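Local coordinates for protein phage integrase/site-specific recombinase (Haloarcula marismortui, PDB 3NRW) that probably binds DNA and takes part in site-specific DNA recombination and integration, here represented by its all-helical N-terminal core-binding domain, at residues R33-H38 with N77-T82; T82-L87 with E102-P107. One frame throughout, in Å; residues are numbered along the deposited sequence.

Both contacts belong to the small four-helix core-binding domain of this recombinase, and both use helix 73-92. Contact 1 packs residues 33-38 of helix 26-45 across residues 77-82. Contact 2 lays residues 102-107 along residues 82-87, one turn further on. The two follow in series along the chain, and their centres lie about 10 Å apart. T82 belongs to both ranges. The contacts also touch directly: L36 CD2 packs on W86 CE3 at 3.4 Å, and the selenomethionine M80 CE lies 3.5 Å from H105 O. Helix 73-92 is thus packed by a crossing helix in contact 1 and, in contact 2, by the segment after it, the last modelled part of this N-terminal fragment.

Contact 1 (R33-H38 with N77-T82); sequences RYRLKH and NGEMQT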
loop_
_atom_site.group_PDB
_atom_site.type_symbol
_atom_site.label_atom_id
_atom_site.label_comp_id
_atom_site.label_asym_id
_atom_site.label_seq_id
_atom_site.Cartn_x
_atom_site.Cartn_y
_atom_site.Cartn_z
ATOM N N ARG A 33 -7.866 0.942 -5.717
ATOM C CA ARG A 33 -7.005 1.393 -6.800
ATOM C C ARG A 33 -6.625 2.858 -6.620
ATOM O O ARG A 33 -5.447 3.210 -6.690
ATOM C CB ARG A 33 -7.689 1.210 -8.158
ATOM C CG ARG A 33 -6.868 1.743 -9.331
ATOM C CD ARG A 33 -7.566 1.540 -10.669
ATOM N NE ARG A 33 -7.490 0.158 -11.131
ATOM C CZ ARG A 33 -6.372 -0.428 -11.552
ATOM N NH1 ARG A 33 -6.397 -1.689 -11.952
ATOM N NH2 ARG A 33 -5.231 0.249 -11.582
ATOM N N TYR A 34 -7.613 3.713 -6.382
ATOM C CA TYR A 34 -7.335 5.141 -6.217
ATOM C C TYR A 34 -6.407 5.399 -5.032
ATOM O O TYR A 34 -5.475 6.200 -5.128
ATOM C CB TYR A 34 -8.641 5.919 -6.032
ATOM C CG TYR A 34 -9.630 5.705 -7.150
ATOM C CD1 TYR A 34 -11.003 5.749 -6.906
ATOM C CD2 TYR A 34 -9.197 5.420 -8.447
ATOM C CE1 TYR A 34 -11.919 5.509 -7.924
ATOM C CE2 TYR A 34 -10.105 5.179 -9.470
ATOM C CZ TYR A 34 -11.463 5.222 -9.202
ATOM O OH TYR A 34 -12.364 4.957 -10.209
ATOM N N ARG A 35 -6.653 4.717 -3.918
ATOM C CA ARG A 35 -5.822 4.908 -2.739
ATOM C C ARG A 35 -4.377 4.475 -2.963
ATOM O O ARG A 35 -3.446 5.206 -2.619
ATOM C CB ARG A 35 -6.403 4.142 -1.553
ATOM C CG ARG A 35 -7.756 4.661 -1.105
ATOM C CD ARG A 35 -8.424 3.691 -0.150
ATOM N NE ARG A 35 -9.745 4.163 0.250
ATOM C CZ ARG A 35 -10.658 3.407 0.851
ATOM N NH1 ARG A 35 -10.402 2.133 1.126
ATOM N NH2 ARG A 35 -11.831 3.930 1.181
ATOM N N LEU A 36 -4.193 3.298 -3.548
ATOM C CA LEU A 36 -2.853 2.775 -3.774
ATOM C C LEU A 36 -2.123 3.458 -4.912
ATOM O O LEU A 36 -0.902 3.361 -5.010
ATOM C CB LEU A 36 -2.911 1.269 -4.010
ATOM C CG LEU A 36 -3.410 0.474 -2.800
ATOM C CD1 LEU A 36 -3.371 -1.013 -3.103
ATOM C CD2 LEU A 36 -2.537 0.794 -1.584
ATOM N N LYS A 37 -2.862 4.156 -5.773
ATOM C CA LYS A 37 -2.220 4.856 -6.876
ATOM C C LYS A 37 -1.221 5.862 -6.314
ATOM O O LYS A 37 -0.137 6.046 -6.863
ATOM C CB LYS A 37 -3.259 5.581 -7.739
ATOM C CG LYS A 37 -2.653 6.351 -8.910
ATOM C CD LYS A 37 -3.722 7.130 -9.657
ATOM C CE LYS A 37 -3.111 8.048 -10.701
ATOM N NZ LYS A 37 -4.145 8.872 -11.389
ATOM N N HIS A 38 -1.581 6.508 -5.208
ATOM C CA HIS A 38 -0.694 7.491 -4.605
ATOM C C HIS A 38 0.585 6.841 -4.120
ATOM O O HIS A 38 1.667 7.418 -4.231
ATOM C CB HIS A 38 -1.379 8.206 -3.440
ATOM C CG HIS A 38 -2.585 8.985 -3.852
ATOM N ND1 HIS A 38 -3.871 8.528 -3.652
ATOM C CD2 HIS A 38 -2.701 10.156 -4.519
ATOM C CE1 HIS A 38 -4.726 9.386 -4.181
ATOM N NE2 HIS A 38 -4.040 10.381 -4.713
ATOM N N ASN A 77 -7.175 8.174 6.608
ATOM C CA ASN A 77 -7.289 6.976 7.433
ATOM C C ASN A 77 -7.640 5.760 6.577
ATOM O O ASN A 77 -7.060 4.688 6.745
ATOM C CB ASN A 77 -8.368 7.169 8.504
ATOM C CG ASN A 77 -8.030 8.273 9.492
ATOM O OD1 ASN A 77 -8.784 8.524 10.435
ATOM N ND2 ASN A 77 -6.899 8.938 9.281
ATOM N N GLY A 78 -8.596 5.936 5.667
ATOM C CA GLY A 78 -9.015 4.846 4.805
ATOM C C GLY A 78 -7.911 4.449 3.846
ATOM O O GLY A 78 -7.815 3.296 3.421
ATOM N N GLU A 79 -7.071 5.420 3.514
ATOM C CA GLU A 79 -5.958 5.197 2.611
ATOM C C GLU A 79 -4.878 4.384 3.313
ATOM O O GLU A 79 -4.313 3.447 2.740
ATOM C CB GLU A 79 -5.385 6.540 2.175
ATOM C CG GLU A 79 -4.564 6.477 0.929
ATOM C CD GLU A 79 -4.005 7.821 0.552
ATOM O OE1 GLU A 79 -4.797 8.772 0.375
ATOM O OE2 GLU A 79 -2.768 7.924 0.441
HETATM N N MSE A 80 -4.585 4.743 4.557
HETATM C CA MSE A 80 -3.563 4.024 5.308
HETATM C C MSE A 80 -4.039 2.615 5.650
HETATM O O MSE A 80 -3.237 1.682 5.705
HETATM C CB MSE A 80 -3.192 4.785 6.591
HETATM C CG MSE A 80 -2.491 6.136 6.355
HETATM SE SE MSE A 80 -0.896 5.994 5.261
HETATM C CE MSE A 80 0.269 4.997 6.464
ATOM N N GLN A 81 -5.341 2.465 5.878
ATOM C CA GLN A 81 -5.920 1.164 6.204
ATOM C C GLN A 81 -5.806 0.227 5.003
ATOM O O GLN A 81 -5.524 -0.965 5.150
ATOM C CB GLN A 81 -7.387 1.313 6.603
ATOM C CG GLN A 81 -8.070 -0.005 6.923
ATOM C CD GLN A 81 -7.404 -0.737 8.072
ATOM O OE1 GLN A 81 -7.381 -0.250 9.203
ATOM N NE2 GLN A 81 -6.846 -1.910 7.785
ATOM N N THR A 82 -6.041 0.765 3.810
ATOM C CA THR A 82 -5.927 -0.048 2.614
ATOM C C THR A 82 -4.455 -0.388 2.426
ATOM O O THR A 82 -4.123 -1.500 2.034
ATOM C CB THR A 82 -6.482 0.673 1.365
ATOM O OG1 THR A 82 -7.917 0.625 1.384
ATOM C CG2 THR A 82 -5.981 0.004 0.091
#
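Two helices of the all-helical core-binding domain cross here nearly at a right angle. The axes of the short segments 33-38 and 77-82 make an angle of 82° and come within 9.3 Å. The backbones are nearest at R35 and E79, and the long side chain of R35 lies over the backbone at G78. That chain runs extended from CG to NE and crosses T82 at about a right angle. R35 NH1 donates a hydrogen bond to T82 OG1 at 2.9 Å, with the acceptor close to the guanidinium plane. The bond is moderately bent, 149° at the hydrogen. G78 O lies over one face of the same guanidinium, with R35 CD 3.6 Å from it. T82 turns its two branches to different work. OG1 takes the arginine, while CG2, anti to the backbone N, packs on L36 CG. L36 continues inward onto R13 and Y16 of helix 9-20. On the other flank E79 CG is anti to the backbone N (chi1 -161°), and the chain beyond it is extended. E79 and R35 run alongside one another, pointing opposite ways. The carboxylate of E79 is not spent on R35; its OE2 forms a salt bridge with R66 of helix 56-67. H38 also touches R66 and Y62. The aliphatic bases of the two passing chains meet at R35 CB and E79 CG, 3.9 Å apart.

Contact 2 (T82-L87 with E102-P107); sequences TLKNWL and EKVHVP
V104 points its side chain at helix 73-92 and spreads its two methyls over three residues of that helix. CG2 meets L87, CG1 faces L83 and K84, and CB lies against CD and CE of K84. The tightest carbon pair is L87 CD1 and V104 CG2, 3.4 Å apart, closer than usual van der Waals contact. These two side chains cross obliquely. L83 CD2 stands further back, 4.5 Å from V104 CG1. K84 instead passes V104 in the reverse direction. It leaves the helix with CG anti to the backbone N (chi1 173°), then bends at each later torsion, and chi3 at 99° is far from a staggered value. The folded chain brings CE to 3.7 Å from V104 CB and 3.3 Å from V104 O. The lysine thus meets the segment with its methylenes. V106 also points at the helix, and its CG2 lies 4.3 Å from K84 CB. H105 points away between them, and its ND1 is hydrogen-bonded to E63 OE1 of helix 56-67. V104 and L87 both reach L59 of that helix as well, so the valine is buried where two helices and residues 102-107 meet. Residues 104-106 form an extended segment with alternating side chains, following the last helix of the core-binding domain and packed back on it through valine methyls, leucines and lysine methylenes.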
loop_
_atom_site.group_PDB
_atom_site.type_symbol
_atom_site.label_atom_id
_atom_site.label_comp_id
_atom_site.label_asym_id
_atom_site.label_seq_id
_atom_site.Cartn_x
_atom_site.Cartn_y
_atom_site.Cartn_z
ATOM N N THR A 82 -6.041 0.765 3.810
ATOM C CA THR A 82 -5.927 -0.048 2.614
ATOM C C THR A 82 -4.455 -0.388 2.426
ATOM O O THR A 82 -4.123 -1.500 2.034
ATOM C CB THR A 82 -6.482 0.673 1.365
ATOM O OG1 THR A 82 -7.917 0.625 1.384
ATOM C CG2 THR A 82 -5.981 0.004 0.091
ATOM N N LEU A 83 -3.572 0.563 2.723
ATOM C CA LEU A 83 -2.136 0.314 2.605
ATOM C C LEU A 83 -1.792 -0.839 3.543
ATOM O O LEU A 83 -1.059 -1.763 3.184
ATOM C CB LEU A 83 -1.331 1.565 2.994
ATOM C CG LEU A 83 0.195 1.408 3.048
ATOM C CD1 LEU A 83 0.705 0.915 1.705
ATOM C CD2 LEU A 83 0.862 2.733 3.417
ATOM N N LYS A 84 -2.337 -0.779 4.753
ATOM C CA LYS A 84 -2.101 -1.811 5.756
ATOM C C LYS A 84 -2.584 -3.186 5.280
ATOM O O LYS A 84 -1.858 -4.176 5.382
ATOM C CB LYS A 84 -2.815 -1.445 7.062
ATOM C CG LYS A 84 -2.776 -2.544 8.115
ATOM C CD LYS A 84 -1.411 -2.643 8.761
ATOM C CE LYS A 84 -1.383 -1.918 10.097
ATOM N NZ LYS A 84 -2.174 -2.646 11.132
ATOM N N ASN A 85 -3.809 -3.248 4.769
ATOM C CA ASN A 85 -4.358 -4.515 4.296
ATOM C C ASN A 85 -3.555 -5.053 3.123
ATOM O O ASN A 85 -3.397 -6.267 2.957
ATOM C CB ASN A 85 -5.818 -4.348 3.883
ATOM C CG ASN A 85 -6.687 -3.894 5.028
ATOM O OD1 ASN A 85 -6.362 -4.129 6.190
ATOM N ND2 ASN A 85 -7.801 -3.252 4.712
ATOM N N TRP A 86 -3.052 -4.141 2.303
ATOM C CA TRP A 86 -2.257 -4.528 1.151
ATOM C C TRP A 86 -0.981 -5.216 1.621
ATOM O O TRP A 86 -0.648 -6.300 1.140
ATOM C CB TRP A 86 -1.936 -3.288 0.324
ATOM C CG TRP A 86 -1.113 -3.510 -0.892
ATOM C CD1 TRP A 86 -1.112 -4.600 -1.712
ATOM C CD2 TRP A 86 -0.242 -2.550 -1.496
ATOM N NE1 TRP A 86 -0.294 -4.372 -2.808
ATOM C CE2 TRP A 86 0.245 -3.120 -2.695
ATOM C CE3 TRP A 86 0.164 -1.258 -1.142
ATOM C CZ2 TRP A 86 1.123 -2.433 -3.541
ATOM C CZ3 TRP A 86 1.041 -0.575 -1.988
ATOM C CH2 TRP A 86 1.506 -1.166 -3.173
ATOM N N LEU A 87 -0.278 -4.602 2.568
ATOM C CA LEU A 87 0.951 -5.190 3.077
ATOM C C LEU A 87 0.704 -6.527 3.776
ATOM O O LEU A 87 1.565 -7.407 3.744
ATOM C CB LEU A 87 1.666 -4.216 4.016
ATOM C CG LEU A 87 2.133 -2.917 3.345
ATOM C CD1 LEU A 87 2.924 -2.090 4.340
ATOM C CD2 LEU A 87 2.993 -3.235 2.118
ATOM N N GLU A 102 2.718 -4.422 10.420
ATOM C CA GLU A 102 2.482 -3.885 11.761
ATOM C C GLU A 102 3.072 -2.491 11.934
ATOM O O GLU A 102 2.673 -1.745 12.825
ATOM C CB GLU A 102 3.092 -4.809 12.824
ATOM C CG GLU A 102 4.552 -5.169 12.552
ATOM C CD GLU A 102 5.378 -5.360 13.816
ATOM O OE1 GLU A 102 4.919 -6.064 14.745
ATOM O OE2 GLU A 102 6.502 -4.816 13.870
ATOM N N LYS A 103 4.033 -2.142 11.086
ATOM C CA LYS A 103 4.672 -0.838 11.181
ATOM C C LYS A 103 3.861 0.265 10.507
ATOM O O LYS A 103 4.264 1.429 10.513
ATOM C CB LYS A 103 6.083 -0.912 10.594
ATOM C CG LYS A 103 6.992 -1.845 11.381
ATOM C CD LYS A 103 8.335 -2.044 10.719
ATOM C CE LYS A 103 9.221 -2.945 11.573
ATOM N NZ LYS A 103 10.556 -3.179 10.943
ATOM N N VAL A 104 2.717 -0.097 9.933
ATOM C CA VAL A 104 1.858 0.884 9.275
ATOM C C VAL A 104 0.967 1.575 10.301
ATOM O O VAL A 104 0.148 0.933 10.961
ATOM C CB VAL A 104 0.946 0.235 8.212
ATOM C CG1 VAL A 104 0.047 1.296 7.594
ATOM C CG2 VAL A 104 1.787 -0.434 7.136
ATOM N N HIS A 105 1.131 2.888 10.423
ATOM C CA HIS A 105 0.347 3.678 11.361
ATOM C C HIS A 105 -0.975 4.126 10.742
ATOM O O HIS A 105 -0.994 4.882 9.768
ATOM C CB HIS A 105 1.161 4.895 11.818
ATOM C CG HIS A 105 0.424 5.811 12.746
ATOM N ND1 HIS A 105 -0.222 6.950 12.314
ATOM C CD2 HIS A 105 0.223 5.751 14.085
ATOM C CE1 HIS A 105 -0.787 7.553 13.347
ATOM N NE2 HIS A 105 -0.532 6.845 14.432
ATOM N N VAL A 106 -2.079 3.647 11.309
ATOM C CA VAL A 106 -3.402 4.003 10.813
ATOM C C VAL A 106 -4.052 5.019 11.745
ATOM O O VAL A 106 -4.585 4.663 12.796
ATOM C CB VAL A 106 -4.316 2.759 10.700
ATOM C CG1 VAL A 106 -5.693 3.167 10.190
ATOM C CG2 VAL A 106 -3.691 1.739 9.755
ATOM N N PRO A 107 -4.009 6.307 11.371
ATOM C CA PRO A 107 -4.596 7.380 12.177
ATOM C C PRO A 107 -6.120 7.342 12.152
ATOM O O PRO A 107 -6.759 7.126 13.181
ATOM C CB PRO A 107 -4.033 8.638 11.526
ATOM C CG PRO A 107 -3.967 8.247 10.083
ATOM C CD PRO A 107 -3.384 6.850 10.150
#